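Local coordinates for protein probable transcriptional regulator (Rhodococcus jostii, PDB 3HIM) that probably binds regulatory DNA as a dimeric transcription factor of the TetR family, through a predicted helix-turn-helix motif, at residues Thr96-Val101 against Arg190-Ala195. Residues are numbered along the deposited sequence; the frame is centred on the assembly and turned at random.
Sequences TVTAYV and RYVELA
In the all-helical C-terminal domain of this TetR-family regulator, helix 89-106 packs against helix 184-198, with the segments 96-101 and 190-195 crossing obliquely, 136° between their N-to-C directions and their axes 9.1 Å apart. The interface is mainly apolar, built from valines, an alanine methyl and a tyrosine ring. Val-97 makes the largest share of the contact: with CG1 anti to the backbone N (chi1 173°), its two methyls spread over the facing turn. CG1 lies 3.9 Å from CG2 of Val-192 and also close to the Tyr-191 and Val-192 backbone, while CG2 reaches CB of Ala-195 at 4.0 Å. Ala-195 suits this place because its single methyl leaves room for CG2 of Val-97. The two backbones come nearest at Val-97 and Val-192, whose CA atoms are 6.0 Å apart. One turn on, Val-101 repeats the valine conformation of Val-97, and its CG2 touches CD2 of Tyr-191 at 3.7 Å, meeting the ring at its edge, near its plane. CG of Tyr-191 stands anti to its carbonyl carbon, beside the backbone N (chi1 -86°), which carries the ring toward Val-101; the large ring also packs on Leu-168, Val-172 and Trp-175 of helix 158-175 and on Leu-163 of the second subunit, so the contact adjoins the dimer interface. Thr-98 suits the border between core and solvent: its hydroxyl, anti to the carbonyl carbon and beside the backbone N, bonds back to the carbonyl O of Met-94, and the same OG1 lies 3.4 Å from the Val-192 methyl CG2.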
# COMPACT_ATOMS: atom_id res chain seq x y z
N THR B 96 13.64 -10.51 -9.85
CA THR B 96 13.09 -9.16 -9.84
C THR B 96 12.12 -8.97 -8.68
O THR B 96 12.13 -7.90 -8.07
CB THR B 96 12.39 -8.82 -11.14
OG1 THR B 96 11.43 -9.84 -11.43
CG2 THR B 96 13.42 -8.70 -12.28
N VAL B 97 11.26 -9.98 -8.41
CA VAL B 97 10.36 -9.91 -7.24
C VAL B 97 11.16 -9.80 -5.93
O VAL B 97 10.87 -8.91 -5.10
CB VAL B 97 9.32 -11.10 -7.18
CG1 VAL B 97 8.54 -11.07 -5.86
CG2 VAL B 97 8.33 -11.02 -8.35
N THR B 98 12.16 -10.66 -5.75
CA THR B 98 13.08 -10.53 -4.62
C THR B 98 13.65 -9.10 -4.45
O THR B 98 13.53 -8.51 -3.37
CB THR B 98 14.27 -11.52 -4.71
OG1 THR B 98 13.75 -12.85 -4.78
CG2 THR B 98 15.21 -11.40 -3.49
N ALA B 99 14.28 -8.57 -5.50
CA ALA B 99 14.82 -7.20 -5.48
C ALA B 99 13.74 -6.16 -5.23
O ALA B 99 13.93 -5.21 -4.48
CB ALA B 99 15.54 -6.89 -6.78
N TYR B 100 12.59 -6.33 -5.86
CA TYR B 100 11.51 -5.38 -5.70
C TYR B 100 11.00 -5.33 -4.26
O TYR B 100 10.91 -4.25 -3.67
CB TYR B 100 10.37 -5.74 -6.64
CG TYR B 100 9.27 -4.71 -6.74
CD1 TYR B 100 9.51 -3.43 -7.27
CD2 TYR B 100 7.97 -5.04 -6.39
CE1 TYR B 100 8.44 -2.48 -7.41
CE2 TYR B 100 6.93 -4.14 -6.50
CZ TYR B 100 7.16 -2.87 -7.02
OH TYR B 100 6.10 -2.02 -7.13
N VAL B 101 10.67 -6.49 -3.69
CA VAL B 101 10.16 -6.56 -2.31
C VAL B 101 11.22 -6.06 -1.29
O VAL B 101 10.93 -5.22 -0.42
CB VAL B 101 9.67 -7.98 -1.99
CG1 VAL B 101 9.41 -8.15 -0.49
CG2 VAL B 101 8.39 -8.30 -2.81
N ARG B 190 8.55 -15.47 0.42
CA ARG B 190 7.11 -15.76 0.41
C ARG B 190 6.39 -15.18 -0.82
O ARG B 190 5.53 -15.85 -1.43
CB ARG B 190 6.47 -15.22 1.68
CG ARG B 190 6.00 -16.28 2.63
CD ARG B 190 7.11 -17.02 3.31
NE ARG B 190 7.75 -18.04 2.46
CZ ARG B 190 8.96 -18.51 2.72
NH1 ARG B 190 9.60 -18.07 3.80
NH2 ARG B 190 9.54 -19.40 1.93
N TYR B 191 6.77 -13.97 -1.20
CA TYR B 191 6.11 -13.28 -2.30
C TYR B 191 6.58 -13.83 -3.62
O TYR B 191 5.83 -13.85 -4.59
CB TYR B 191 6.35 -11.78 -2.21
CG TYR B 191 5.35 -11.07 -1.32
CD1 TYR B 191 4.49 -11.78 -0.47
CD2 TYR B 191 5.29 -9.68 -1.31
CE1 TYR B 191 3.56 -11.10 0.33
CE2 TYR B 191 4.39 -9.00 -0.51
CZ TYR B 191 3.53 -9.70 0.31
OH TYR B 191 2.64 -8.96 1.09
N VAL B 192 7.83 -14.29 -3.66
CA VAL B 192 8.30 -15.02 -4.84
C VAL B 192 7.44 -16.27 -5.12
O VAL B 192 7.01 -16.48 -6.26
CB VAL B 192 9.78 -15.41 -4.73
CG1 VAL B 192 10.13 -16.45 -5.77
CG2 VAL B 192 10.65 -14.17 -4.88
N GLU B 193 7.18 -17.07 -4.09
CA GLU B 193 6.34 -18.28 -4.24
C GLU B 193 4.96 -17.93 -4.79
O GLU B 193 4.41 -18.64 -5.66
CB GLU B 193 6.19 -19.00 -2.91
CG GLU B 193 7.48 -19.65 -2.46
CD GLU B 193 7.53 -19.86 -0.96
OE1 GLU B 193 6.53 -19.53 -0.26
OE2 GLU B 193 8.58 -20.33 -0.47
N LEU B 194 4.40 -16.83 -4.28
CA LEU B 194 3.05 -16.42 -4.66
C LEU B 194 2.99 -15.86 -6.09
O LEU B 194 2.04 -16.16 -6.82
CB LEU B 194 2.47 -15.44 -3.64
CG LEU B 194 2.21 -16.05 -2.25
CD1 LEU B 194 2.17 -14.94 -1.18
CD2 LEU B 194 0.92 -16.89 -2.22
N ALA B 195 3.99 -15.07 -6.47
CA ALA B 195 4.12 -14.55 -7.83
C ALA B 195 4.22 -15.69 -8.88
O ALA B 195 3.57 -15.66 -9.93
CB ALA B 195 5.35 -13.62 -7.93